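Local coordinates for protein serine-threonine phosphatase 2C (Toxoplasma gondii, PDB 2I44) that probably removes phosphate groups from phosphoserine and phosphothreonine of proteins as a metal-dependent phosphatase of the PP2C family, and binds calcium ions, at residues A[252-255]-A[256-260]; A[266-269]-A[270-274]; A[291-294]-A[295-299]; A[301-304]-A[305-308]. All blocks are in the same frame, centred on the assembly; numbering follows the deposited sequence.

Interaction 1: residues A[252-255]-A[256-260]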
ATOM      1  N   VAL A 252     -13.916   5.943  -1.386  1.00 19.75           N
ATOM      2  CA  VAL A 252     -14.622   6.000  -2.654  1.00 22.52           C
ATOM      3  C   VAL A 252     -15.810   5.044  -2.650  1.00 23.85           C
ATOM      4  O   VAL A 252     -15.734   3.953  -2.082  1.00 24.27           O
ATOM      5  CB  VAL A 252     -13.668   5.636  -3.827  1.00 22.62           C
ATOM      6  CG1 VAL A 252     -12.832   4.426  -3.459  1.00 25.40           C
ATOM      7  CG2 VAL A 252     -14.464   5.348  -5.094  1.00 23.83           C
ATOM      8  N   ARG A 253     -16.916   5.470  -3.256  1.00 24.08           N
ATOM      9  CA  ARG A 253     -18.099   4.618  -3.350  1.00 25.30           C
ATOM     10  C   ARG A 253     -17.894   3.676  -4.525  1.00 25.21           C
ATOM     11  O   ARG A 253     -17.542   4.117  -5.619  1.00 27.06           O
ATOM     12  CB  ARG A 253     -19.355   5.435  -3.637  1.00 27.90           C
ATOM     13  CG  ARG A 253     -19.800   6.378  -2.553  1.00 31.10           C
ATOM     14  CD  ARG A 253     -20.987   7.202  -3.056  1.00 35.35           C
ATOM     15  NE  ARG A 253     -21.467   8.151  -2.051  1.00 41.43           N
ATOM     16  CZ  ARG A 253     -22.292   7.841  -1.054  1.00 42.39           C
ATOM     17  NH1 ARG A 253     -22.747   6.598  -0.921  1.00 42.04           N
ATOM     18  NH2 ARG A 253     -22.655   8.772  -0.181  1.00 44.52           N
ATOM     19  N   VAL A 254     -18.095   2.383  -4.311  1.00 24.17           N
ATOM     20  CA  VAL A 254     -17.954   1.439  -5.403  1.00 23.77           C
ATOM     21  C   VAL A 254     -19.262   1.510  -6.190  1.00 25.45           C
ATOM     22  O   VAL A 254     -20.311   1.099  -5.697  1.00 25.80           O
ATOM     23  CB  VAL A 254     -17.760   0.006  -4.891  1.00 23.92           C
ATOM     24  CG1 VAL A 254     -17.581  -0.943  -6.066  1.00 22.66           C
ATOM     25  CG2 VAL A 254     -16.556  -0.055  -3.955  1.00 23.04           C
ATOM     26  N   THR A 255     -19.209   2.051  -7.402  1.00 25.61           N
ATOM     27  CA  THR A 255     -20.408   2.161  -8.223  1.00 24.66           C
ATOM     28  C   THR A 255     -20.488   1.008  -9.219  1.00 24.88           C
ATOM     29  O   THR A 255     -19.525   0.260  -9.397  1.00 22.66           O
ATOM     30  CB  THR A 255     -20.414   3.471  -9.022  1.00 24.59           C
ATOM     31  OG1 THR A 255     -19.468   3.375 -10.095  1.00 23.81           O
ATOM     32  CG2 THR A 255     -20.046   4.644  -8.116  1.00 24.88           C
ATOM     33  N   PRO A 256     -21.640   0.850  -9.886  1.00 24.01           N
ATOM     34  CA  PRO A 256     -21.802  -0.229 -10.863  1.00 26.56           C
ATOM     35  C   PRO A 256     -20.735  -0.190 -11.959  1.00 25.60           C
ATOM     36  O   PRO A 256     -20.394  -1.220 -12.536  1.00 26.74           O
ATOM     37  CB  PRO A 256     -23.203   0.017 -11.418  1.00 26.64           C
ATOM     38  CG  PRO A 256     -23.927   0.571 -10.223  1.00 27.28           C
ATOM     39  CD  PRO A 256     -22.916   1.557  -9.669  1.00 26.34           C
ATOM     40  N   GLN A 257     -20.215   1.003 -12.237  1.00 26.43           N
ATOM     41  CA  GLN A 257     -19.197   1.181 -13.270  1.00 27.02           C
ATOM     42  C   GLN A 257     -17.784   0.821 -12.827  1.00 26.45           C
ATOM     43  O   GLN A 257     -16.896   0.638 -13.666  1.00 25.56           O
ATOM     44  CB  GLN A 257     -19.208   2.624 -13.788  1.00 28.16           C
ATOM     45  CG  GLN A 257     -20.475   3.018 -14.535  1.00 31.79           C
ATOM     46  CD  GLN A 257     -21.706   3.036 -13.646  1.00 32.05           C
ATOM     47  OE1 GLN A 257     -21.749   3.738 -12.632  1.00 33.37           O
ATOM     48  NE2 GLN A 257     -22.714   2.267 -14.025  1.00 31.38           N
ATOM     49  N   HIS A 258     -17.558   0.735 -11.519  1.00 26.55           N
ATOM     50  CA  HIS A 258     -16.231   0.374 -11.030  1.00 26.42           C
ATOM     51  C   HIS A 258     -15.911  -1.058 -11.450  1.00 26.48           C
ATOM     52  O   HIS A 258     -16.609  -2.006 -11.076  1.00 27.16           O
ATOM     53  CB  HIS A 258     -16.167   0.557  -9.511  1.00 27.01           C
ATOM     54  CG  HIS A 258     -16.007   1.987  -9.098  1.00 27.19           C
ATOM     55  ND1 HIS A 258     -14.803   2.512  -8.678  1.00 29.37           N
ATOM     56  CD2 HIS A 258     -16.874   3.025  -9.133  1.00 27.31           C
ATOM     57  CE1 HIS A 258     -14.933   3.810  -8.477  1.00 26.41           C
ATOM     58  NE2 HIS A 258     -16.181   4.147  -8.747  1.00 29.88           N
ATOM     59  N   ARG A 259     -14.851  -1.206 -12.239  1.00 24.86           N
ATOM     60  CA  ARG A 259     -14.467  -2.505 -12.775  1.00 23.30           C
ATOM     61  C   ARG A 259     -13.279  -3.194 -12.125  1.00 23.21           C
ATOM     62  O   ARG A 259     -13.313  -4.400 -11.878  1.00 20.47           O
ATOM     63  CB  ARG A 259     -14.180  -2.369 -14.271  1.00 25.63           C
ATOM     64  CG  ARG A 259     -15.371  -1.941 -15.100  1.00 29.00           C
ATOM     65  CD  ARG A 259     -16.227  -3.132 -15.501  1.00 30.05           C
ATOM     66  NE  ARG A 259     -17.449  -2.700 -16.176  1.00 34.02           N
ATOM     67  CZ  ARG A 259     -18.498  -2.158 -15.562  1.00 35.42           C
ATOM     68  NH1 ARG A 259     -18.486  -1.983 -14.243  1.00 35.40           N
ATOM     69  NH2 ARG A 259     -19.559  -1.779 -16.268  1.00 33.69           N
ATOM     70  N   VAL A 260     -12.219  -2.447 -11.852  1.00 20.26           N
ATOM     71  CA  VAL A 260     -11.049  -3.081 -11.279  1.00 20.49           C
ATOM     72  C   VAL A 260     -10.159  -2.150 -10.465  1.00 20.57           C
ATOM     73  O   VAL A 260     -10.021  -0.967 -10.765  1.00 19.28           O
ATOM     74  CB  VAL A 260     -10.217  -3.741 -12.404  1.00 20.83           C
ATOM     75  CG1 VAL A 260      -9.849  -2.695 -13.452  1.00 21.24           C
ATOM     76  CG2 VAL A 260      -8.976  -4.404 -11.832  1.00 20.94           C
TER
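T255 and H258 close a type I beta turn: the backbone N of H258 donates to T255 O at 2.9 Å, with an N-H...O angle of 149°. The N-H reaches that oxygen from above the carbonyl plane, 58° out of it, so neither lone pair is addressed directly. Next to this bond the imidazole of H258 folds back over the chain that leads into the turn. V254 CA lies over one ring face, 4.1 Å above the plane and displaced toward the rim, while V254 CG1 meets H258 CB at 4.0 Å. V252 reaches the ring from farther back, its CG2 approaching the imidazole obliquely; this methyl is anti to the backbone N of V252, the branch that comes to the histidine. The turn joins strand 248-253 to strand 258-264, which belong to the two different antiparallel sheets of the PP2C fold, and V252 and H258 both also rest on M162 of strand 159-166. Beyond the turn, R259 swings its guanidinium back toward P256. Its NH1 donates to P256 O at 2.7 Å, in the carbonyl plane and on a lone pair, and the oxygen is only 6° out of the guanidinium plane. R259 NE makes a salt bridge with E165, so the guanidinium has a second partner. The second strand opens with a classic bulge, R259 and V260 sharing G163 as their opposite residue.

Interaction 2: residues A[266-269]-A[270-274]. With CA (calcium ion), chain D.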
ATOM      1  N   ASP A 266       6.101  -0.025  -6.695  1.00 16.34           N
ATOM      2  CA  ASP A 266       6.695   0.768  -7.762  1.00 14.93           C
ATOM      3  C   ASP A 266       7.411  -0.124  -8.755  1.00 15.21           C
ATOM      4  O   ASP A 266       7.782   0.309  -9.842  1.00 13.36           O
ATOM      5  CB  ASP A 266       7.649   1.841  -7.200  1.00 18.05           C
ATOM      6  CG  ASP A 266       8.846   1.259  -6.451  1.00 18.91           C
ATOM      7  OD1 ASP A 266       8.987   0.022  -6.363  1.00 19.18           O
ATOM      8  OD2 ASP A 266       9.654   2.060  -5.941  1.00 23.34           O
ATOM      9  N   GLY A 267       7.593  -1.386  -8.376  1.00 16.65           N
ATOM     10  CA  GLY A 267       8.230  -2.341  -9.269  1.00 13.10           C
ATOM     11  C   GLY A 267       7.387  -2.455 -10.530  1.00 14.89           C
ATOM     12  O   GLY A 267       7.877  -2.839 -11.602  1.00 13.74           O
ATOM     13  N   LEU A 268       6.103  -2.127 -10.395  1.00 14.01           N
ATOM     14  CA  LEU A 268       5.180  -2.142 -11.524  1.00 14.24           C
ATOM     15  C   LEU A 268       4.982  -0.738 -12.101  1.00 14.55           C
ATOM     16  O   LEU A 268       5.060  -0.533 -13.313  1.00 15.23           O
ATOM     17  CB  LEU A 268       3.808  -2.685 -11.109  1.00 14.94           C
ATOM     18  CG  LEU A 268       2.722  -2.428 -12.170  1.00 18.57           C
ATOM     19  CD1 LEU A 268       3.018  -3.263 -13.422  1.00 15.58           C
ATOM     20  CD2 LEU A 268       1.347  -2.775 -11.624  1.00 20.05           C
ATOM     21  N   TRP A 269       4.734   0.230 -11.223  1.00 14.38           N
ATOM     22  CA  TRP A 269       4.462   1.600 -11.644  1.00 14.90           C
ATOM     23  C   TRP A 269       5.623   2.381 -12.257  1.00 14.82           C
ATOM     24  O   TRP A 269       5.401   3.286 -13.050  1.00 12.61           O
ATOM     25  CB  TRP A 269       3.860   2.371 -10.468  1.00 15.92           C
ATOM     26  CG  TRP A 269       2.641   1.687  -9.911  1.00 14.88           C
ATOM     27  CD1 TRP A 269       2.410   1.351  -8.606  1.00 15.04           C
ATOM     28  CD2 TRP A 269       1.487   1.266 -10.646  1.00 12.87           C
ATOM     29  NE1 TRP A 269       1.181   0.750  -8.484  1.00 11.62           N
ATOM     30  CE2 TRP A 269       0.591   0.688  -9.721  1.00 14.35           C
ATOM     31  CE3 TRP A 269       1.120   1.324 -11.998  1.00 14.99           C
ATOM     32  CZ2 TRP A 269      -0.655   0.168 -10.102  1.00 15.30           C
ATOM     33  CZ3 TRP A 269      -0.127   0.804 -12.381  1.00 15.42           C
ATOM     34  CH2 TRP A 269      -0.996   0.235 -11.433  1.00 16.21           C
ATOM     35  N   ASP A 270       6.854   2.056 -11.895  1.00 15.24           N
ATOM     36  CA  ASP A 270       7.968   2.778 -12.492  1.00 18.23           C
ATOM     37  C   ASP A 270       8.002   2.487 -13.991  1.00 17.97           C
ATOM     38  O   ASP A 270       8.582   3.241 -14.768  1.00 15.71           O
ATOM     39  CB  ASP A 270       9.296   2.388 -11.834  1.00 20.23           C
ATOM     40  CG  ASP A 270       9.453   2.986 -10.439  1.00 24.09           C
ATOM     41  OD1 ASP A 270       8.752   3.984 -10.136  1.00 25.02           O
ATOM     42  OD2 ASP A 270      10.284   2.477  -9.652  1.00 27.48           O
ATOM     43  N   VAL A 271       7.344   1.404 -14.395  1.00 18.18           N
ATOM     44  CA  VAL A 271       7.300   1.031 -15.802  1.00 19.87           C
ATOM     45  C   VAL A 271       5.955   1.288 -16.486  1.00 20.83           C
ATOM     46  O   VAL A 271       5.905   1.872 -17.574  1.00 19.09           O
ATOM     47  CB  VAL A 271       7.655  -0.457 -15.997  1.00 21.25           C
ATOM     48  CG1 VAL A 271       7.661  -0.791 -17.473  1.00 21.36           C
ATOM     49  CG2 VAL A 271       9.015  -0.762 -15.371  1.00 21.57           C
HETATM   50  N   MSE A 272       4.872   0.864 -15.843  1.00 20.11           N
HETATM   51  CA  MSE A 272       3.529   1.007 -16.410  1.00 20.13           C
HETATM   52  C   MSE A 272       2.672   2.152 -15.846  1.00 17.79           C
HETATM   53  O   MSE A 272       2.722   2.446 -14.658  1.00 14.06           O
HETATM   54  CB  MSE A 272       2.767  -0.307 -16.218  1.00 23.61           C
HETATM   55  CG  MSE A 272       3.429  -1.530 -16.833  1.00 31.05           C
HETATM   56 SE   MSE A 272       3.455  -1.411 -18.766  1.00 40.41          SE
HETATM   57  CE  MSE A 272       5.147  -2.294 -19.108  1.00 37.16           C
ATOM     58  N   SER A 273       1.879   2.782 -16.714  1.00 17.59           N
ATOM     59  CA  SER A 273       0.967   3.863 -16.305  1.00 17.59           C
ATOM     60  C   SER A 273      -0.319   3.206 -15.794  1.00 14.87           C
ATOM     61  O   SER A 273      -0.533   2.019 -16.015  1.00 13.44           O
ATOM     62  CB  SER A 273       0.595   4.746 -17.493  1.00 17.57           C
ATOM     63  OG  SER A 273      -0.405   4.115 -18.277  1.00 18.85           O
ATOM     64  N   ALA A 274      -1.176   3.977 -15.132  1.00 13.98           N
ATOM     65  CA  ALA A 274      -2.426   3.432 -14.601  1.00 13.87           C
ATOM     66  C   ALA A 274      -3.271   2.808 -15.714  1.00 14.92           C
ATOM     67  O   ALA A 274      -3.749   1.678 -15.587  1.00 13.63           O
ATOM     68  CB  ALA A 274      -3.218   4.530 -13.880  1.00 11.01           C
TER
HETATM   69 CA    CA D 401      10.320  -1.316  -5.012  1.00 26.90          CA
HETATM   70  O   HOH W   1      10.999   0.425  -4.521  1.00 28.30           O
HETATM   71  O   HOH W   2       8.955  -3.162  -5.357  1.00 15.94           O
HETATM   72  O   HOH W   3      11.864  -2.424  -4.123  1.00 18.46           O
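One of the two calcium sites takes a ligand from the start of this helical turn: D266, whose CB lies beside the D270 carboxylate, binds the metal through OD1 at 2.3 Å. D60 and D311 bind the same ion, and waters add to its shell. The second oxygen of D266, OD2, is modelled 2.5 Å from a metal-bound water, a short contact whose detail is doubtful. D270 runs alongside D266 in the same direction, with the carboxylate planes 48° apart and the OD2 atoms of D266 and D270 3.8 Å from each other; this nearness of like charge may be eased by the cation. Helix 266-269 follows directly on strand 258-264, and its main-chain bonds carry the turn onward: D270 N donates to D266 O at 2.9 Å. L268 O takes two N-H groups, nearly straight from M272 N (174°) and, from above its carbonyl plane, from V271 N. Side-chain packing repeats the spacing, L268 CD1 meeting CG of the selenomethionine M272 at 3.8 Å, the two chains crossing at about a right angle. M272 O stands at the edge of the W269 indole, in its plane and 3.3 Å from W269 CE3, while L268 CD2 sits over one face, near its rim, and W269 NE1 bonds to R159 O.

Interaction 3: residues A[291-294]-A[295-299]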
ATOM      1  N   PRO A 291      -4.781 -12.103 -14.254  1.00 22.24           N
ATOM      2  CA  PRO A 291      -4.553 -10.657 -14.360  1.00 22.29           C
ATOM      3  C   PRO A 291      -3.301 -10.148 -13.649  1.00 20.84           C
ATOM      4  O   PRO A 291      -2.536  -9.367 -14.207  1.00 20.00           O
ATOM      5  CB  PRO A 291      -5.830 -10.061 -13.766  1.00 22.55           C
ATOM      6  CG  PRO A 291      -6.854 -11.138 -14.002  1.00 23.06           C
ATOM      7  CD  PRO A 291      -6.087 -12.373 -13.635  1.00 22.66           C
ATOM      8  N   ALA A 292      -3.105 -10.591 -12.413  1.00 21.21           N
ATOM      9  CA  ALA A 292      -1.951 -10.167 -11.627  1.00 20.91           C
ATOM     10  C   ALA A 292      -0.659 -10.713 -12.219  1.00 21.91           C
ATOM     11  O   ALA A 292       0.366 -10.033 -12.228  1.00 21.63           O
ATOM     12  CB  ALA A 292      -2.101 -10.629 -10.173  1.00 19.86           C
ATOM     13  N   GLN A 293      -0.701 -11.944 -12.714  1.00 22.92           N
ATOM     14  CA  GLN A 293       0.492 -12.525 -13.302  1.00 24.79           C
ATOM     15  C   GLN A 293       0.789 -11.813 -14.612  1.00 24.17           C
ATOM     16  O   GLN A 293       1.949 -11.581 -14.958  1.00 23.92           O
ATOM     17  CB  GLN A 293       0.296 -14.019 -13.550  1.00 26.71           C
ATOM     18  CG  GLN A 293       1.525 -14.710 -14.114  1.00 30.29           C
ATOM     19  CD  GLN A 293       1.238 -16.141 -14.506  1.00 33.32           C
ATOM     20  OE1 GLN A 293       0.334 -16.405 -15.296  1.00 36.56           O
ATOM     21  NE2 GLN A 293       2.003 -17.071 -13.957  1.00 33.48           N
ATOM     22  N   ALA A 294      -0.265 -11.465 -15.339  1.00 24.24           N
ATOM     23  CA  ALA A 294      -0.100 -10.771 -16.609  1.00 24.27           C
ATOM     24  C   ALA A 294       0.630  -9.451 -16.364  1.00 23.23           C
ATOM     25  O   ALA A 294       1.560  -9.106 -17.089  1.00 21.81           O
ATOM     26  CB  ALA A 294      -1.458 -10.520 -17.255  1.00 24.36           C
ATOM     27  N   LEU A 295       0.214  -8.721 -15.333  1.00 21.87           N
ATOM     28  CA  LEU A 295       0.844  -7.446 -15.001  1.00 21.00           C
ATOM     29  C   LEU A 295       2.324  -7.608 -14.672  1.00 21.10           C
ATOM     30  O   LEU A 295       3.148  -6.799 -15.091  1.00 19.88           O
ATOM     31  CB  LEU A 295       0.129  -6.788 -13.815  1.00 21.18           C
ATOM     32  CG  LEU A 295      -1.217  -6.127 -14.109  1.00 20.62           C
ATOM     33  CD1 LEU A 295      -1.885  -5.691 -12.819  1.00 21.56           C
ATOM     34  CD2 LEU A 295      -0.993  -4.938 -15.026  1.00 20.93           C
ATOM     35  N   VAL A 296       2.665  -8.649 -13.920  1.00 20.90           N
ATOM     36  CA  VAL A 296       4.059  -8.864 -13.552  1.00 21.32           C
ATOM     37  C   VAL A 296       4.911  -9.342 -14.733  1.00 22.13           C
ATOM     38  O   VAL A 296       5.984  -8.790 -14.992  1.00 19.73           O
ATOM     39  CB  VAL A 296       4.189  -9.878 -12.382  1.00 21.26           C
ATOM     40  CG1 VAL A 296       5.660 -10.202 -12.120  1.00 17.34           C
ATOM     41  CG2 VAL A 296       3.543  -9.302 -11.121  1.00 19.09           C
ATOM     42  N   GLU A 297       4.435 -10.349 -15.457  1.00 22.94           N
ATOM     43  CA  GLU A 297       5.202 -10.874 -16.585  1.00 25.09           C
ATOM     44  C   GLU A 297       5.389  -9.844 -17.705  1.00 25.05           C
ATOM     45  O   GLU A 297       6.461  -9.769 -18.303  1.00 23.63           O
ATOM     46  CB  GLU A 297       4.549 -12.158 -17.113  1.00 25.04           C
ATOM     47  CG  GLU A 297       4.341 -13.197 -16.009  1.00 29.41           C
ATOM     48  CD  GLU A 297       4.067 -14.598 -16.530  1.00 31.47           C
ATOM     49  OE1 GLU A 297       3.280 -14.735 -17.490  1.00 33.13           O
ATOM     50  OE2 GLU A 297       4.632 -15.565 -15.967  1.00 32.74           O
HETATM   51  N   MSE A 298       4.353  -9.046 -17.967  1.00 26.51           N
HETATM   52  CA  MSE A 298       4.411  -8.006 -18.994  1.00 28.86           C
HETATM   53  C   MSE A 298       5.469  -6.968 -18.616  1.00 27.93           C
HETATM   54  O   MSE A 298       6.219  -6.493 -19.468  1.00 27.44           O
HETATM   55  CB  MSE A 298       3.057  -7.300 -19.122  1.00 35.27           C
HETATM   56  CG  MSE A 298       1.928  -8.140 -19.701  1.00 43.61           C
HETATM   57 SE   MSE A 298       2.010  -8.284 -21.606  1.00 61.63          SE
HETATM   58  CE  MSE A 298       0.808  -6.852 -22.070  1.00 52.18           C
ATOM     59  N   THR A 299       5.512  -6.618 -17.333  1.00 24.12           N
ATOM     60  CA  THR A 299       6.465  -5.645 -16.818  1.00 22.49           C
ATOM     61  C   THR A 299       7.888  -6.171 -16.936  1.00 23.21           C
ATOM     62  O   THR A 299       8.793  -5.440 -17.337  1.00 22.69           O
ATOM     63  CB  THR A 299       6.165  -5.314 -15.336  1.00 21.69           C
ATOM     64  OG1 THR A 299       4.889  -4.668 -15.252  1.00 19.04           O
ATOM     65  CG2 THR A 299       7.237  -4.399 -14.747  1.00 19.66           C
TER
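Q293 and E297, one helical turn apart, lay their flat ends over each other: the amide and carboxylate planes are 10° apart and stacked. The carboxylate carbon E297 CD comes closest to the glutamine stem, 3.5 Å from Q293 CG, and at the ends Q293 NE2 is 3.6 Å from E297 OE2. The two groups thus pass face over face. Different first torsions bring them together. In Q293 the CG is anti to the backbone N (chi1 -178°), and the chain continues extended; in E297 the CG is instead anti to the carbonyl carbon (chi1 -54°), which tips the acid back toward the preceding turn. Beneath them E297 N donates to Q293 O at 2.8 Å, almost straight. L295 and V296 lie over carbonyls of the preceding turn, L295 CG at 3.5 Å from P291 O and V296 CG2 at 3.4 Å from A292 O. Outward, L295 packs on A277 and I280 of helix 274-286, whereas V296 meets F27 of strand 22-29. The hydroxyl of T299 turns back to donate to L295 O at 2.8 Å, nearly along the C=O axis, and the same oxygen accepts T299 N, so it carries two bonds. Successive i to i+4 bonds from P291 and A292 onward identify a regular alpha helix, one laid against a sheet and beside a second helix, as in the layered alpha-beta sandwich of PP2C phosphatases.

Interaction 4: residues A[301-304]-A[305-308]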
ATOM      1  N   ALA A 301       8.986  -8.461 -19.035  1.00 24.68           N
ATOM      2  CA  ALA A 301       9.354  -8.557 -20.440  1.00 26.19           C
ATOM      3  C   ALA A 301       9.835  -7.196 -20.941  1.00 27.06           C
ATOM      4  O   ALA A 301      10.848  -7.100 -21.629  1.00 27.71           O
ATOM      5  CB  ALA A 301       8.160  -9.024 -21.260  1.00 25.24           C
ATOM      6  N   GLU A 302       9.105  -6.143 -20.586  1.00 27.24           N
ATOM      7  CA  GLU A 302       9.457  -4.789 -20.996  1.00 26.89           C
ATOM      8  C   GLU A 302      10.815  -4.390 -20.438  1.00 26.82           C
ATOM      9  O   GLU A 302      11.622  -3.759 -21.128  1.00 27.83           O
ATOM     10  CB  GLU A 302       8.398  -3.799 -20.513  1.00 27.03           C
ATOM     11  CG  GLU A 302       8.678  -2.345 -20.874  1.00 25.44           C
ATOM     12  CD  GLU A 302       8.866  -2.137 -22.369  1.00 26.32           C
ATOM     13  OE1 GLU A 302       8.217  -2.857 -23.159  1.00 25.73           O
ATOM     14  OE2 GLU A 302       9.653  -1.250 -22.758  1.00 26.02           O
ATOM     15  N   GLN A 303      11.068  -4.756 -19.187  1.00 27.02           N
ATOM     16  CA  GLN A 303      12.334  -4.429 -18.559  1.00 25.26           C
ATOM     17  C   GLN A 303      13.491  -5.114 -19.289  1.00 26.49           C
ATOM     18  O   GLN A 303      14.543  -4.500 -19.492  1.00 24.80           O
ATOM     19  CB  GLN A 303      12.307  -4.829 -17.082  1.00 26.54           C
ATOM     20  CG  GLN A 303      11.435  -3.923 -16.190  1.00 25.69           C
ATOM     21  CD  GLN A 303      12.038  -2.543 -15.935  1.00 25.90           C
ATOM     22  OE1 GLN A 303      12.093  -2.085 -14.791  1.00 27.29           O
ATOM     23  NE2 GLN A 303      12.473  -1.873 -16.993  1.00 23.88           N
ATOM     24  N   GLN A 304      13.306  -6.374 -19.682  1.00 26.30           N
ATOM     25  CA  GLN A 304      14.358  -7.090 -20.407  1.00 29.31           C
ATOM     26  C   GLN A 304      14.614  -6.353 -21.713  1.00 27.92           C
ATOM     27  O   GLN A 304      15.756  -6.113 -22.094  1.00 29.59           O
ATOM     28  CB  GLN A 304      13.937  -8.521 -20.757  1.00 32.97           C
ATOM     29  CG  GLN A 304      13.590  -9.426 -19.593  1.00 37.56           C
ATOM     30  CD  GLN A 304      13.442 -10.876 -20.033  1.00 41.17           C
ATOM     31  OE1 GLN A 304      14.430 -11.608 -20.141  1.00 41.28           O
ATOM     32  NE2 GLN A 304      12.206 -11.291 -20.311  1.00 40.26           N
ATOM     33  N   SER A 305      13.524  -6.009 -22.389  1.00 26.75           N
ATOM     34  CA  SER A 305      13.560  -5.301 -23.660  1.00 26.45           C
ATOM     35  C   SER A 305      14.360  -4.004 -23.545  1.00 26.72           C
ATOM     36  O   SER A 305      14.926  -3.516 -24.524  1.00 26.87           O
ATOM     37  CB  SER A 305      12.126  -4.995 -24.100  1.00 27.19           C
ATOM     38  OG  SER A 305      12.073  -4.525 -25.435  1.00 31.21           O
ATOM     39  N   ARG A 306      14.406  -3.451 -22.337  1.00 25.98           N
ATOM     40  CA  ARG A 306      15.119  -2.204 -22.093  1.00 23.63           C
ATOM     41  C   ARG A 306      16.498  -2.438 -21.518  1.00 23.95           C
ATOM     42  O   ARG A 306      17.223  -1.484 -21.253  1.00 22.71           O
ATOM     43  CB  ARG A 306      14.344  -1.323 -21.114  1.00 21.73           C
ATOM     44  CG  ARG A 306      12.942  -0.976 -21.548  1.00 21.61           C
ATOM     45  CD  ARG A 306      12.253  -0.126 -20.494  1.00 18.27           C
ATOM     46  NE  ARG A 306      10.882   0.197 -20.867  1.00 15.58           N
ATOM     47  CZ  ARG A 306      10.102   1.030 -20.190  1.00 18.31           C
ATOM     48  NH1 ARG A 306      10.557   1.628 -19.098  1.00 19.07           N
ATOM     49  NH2 ARG A 306       8.872   1.278 -20.616  1.00 18.84           N
ATOM     50  N   ASN A 307      16.861  -3.698 -21.308  1.00 24.48           N
ATOM     51  CA  ASN A 307      18.167  -3.995 -20.734  1.00 27.52           C
ATOM     52  C   ASN A 307      18.238  -3.527 -19.283  1.00 28.92           C
ATOM     53  O   ASN A 307      19.320  -3.239 -18.763  1.00 27.87           O
ATOM     54  CB  ASN A 307      19.252  -3.293 -21.535  1.00 31.21           C
ATOM     55  CG  ASN A 307      20.018  -4.234 -22.397  1.00 34.56           C
ATOM     56  OD1 ASN A 307      20.976  -4.866 -21.947  1.00 38.90           O
ATOM     57  ND2 ASN A 307      19.599  -4.358 -23.649  1.00 33.92           N
ATOM     58  N   GLN A 308      17.081  -3.449 -18.635  1.00 27.77           N
ATOM     59  CA  GLN A 308      17.012  -3.009 -17.249  1.00 29.16           C
ATOM     60  C   GLN A 308      16.797  -4.136 -16.248  1.00 27.59           C
ATOM     61  O   GLN A 308      15.932  -4.994 -16.436  1.00 28.04           O
ATOM     62  CB  GLN A 308      15.883  -1.997 -17.082  1.00 29.95           C
ATOM     63  CG  GLN A 308      16.310  -0.560 -17.216  1.00 34.42           C
ATOM     64  CD  GLN A 308      17.235  -0.139 -16.094  1.00 36.55           C
ATOM     65  OE1 GLN A 308      16.916  -0.306 -14.914  1.00 35.11           O
ATOM     66  NE2 GLN A 308      18.391   0.410 -16.455  1.00 38.26           N
TER
HETATM   67  O   HOH W   4      13.028   1.038 -17.159  1.00 21.64           O
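The guanidinium of R306 meets its partners at the edge: E302 OE2 and a water both lie in its plane. R306 NE donates to E302 OE2 at 2.7 Å, with an N-H...O angle of 164°, a salt bridge reinforced by this hydrogen bond. The carboxylate offers its anti lone pair; OE2 alone makes the bond, and the carboxylate and guanidinium planes are 75° apart, so this is not a flat two-bond pairing. E302 is bent at chi2 (56°), which curls the acid toward the arginine, while R306 runs extended from CG to NE across it. On the other side of the group, NH1 donates to the water at 3.2 Å, and Q303 NE2 donates to the same water at 3.0 Å, linking two side chains whose planes are nearly perpendicular. Q303 NE2 also packs on Q308 CB at 3.4 Å. All this surrounds the C-terminal end of helix 291-305, finished by a Schellman motif: N307 has positive phi, Q308 N donates to Q303 O at 2.9 Å, and N307 N donates to Q304 O at 2.8 Å from well above the carbonyl plane. S305 N still makes the ordinary helical bond to A301 O, whereas R306 N bonds only weakly to E302 O and Q303 O. V271, from the loop ahead of helix 274-286, touches E302, Q303 and R306.

In the fold
The four contacts follow in series along the C-terminal part of the PP2C domain. Interaction 1 is a surface turn where the chain passes from one sheet to the other; strand 258-264 then leads to the metal-binding turn of interaction 2, and the centres of interactions 1 and 2 are about 22 Å apart. Interactions 3 and 4 lie on one helix, 291-305, with centres about 14 Å apart. Both touch interaction 2: L268 CD1 and M272 CG pack on T299 of interaction 3, and V271 CG2 meets Q303 OE1 of interaction 4 at 3.4 Å. That helix therefore backs the turn bearing the calcium ligand D266, while interaction 1, far from the calcium ions, belongs to the outer end of the strands.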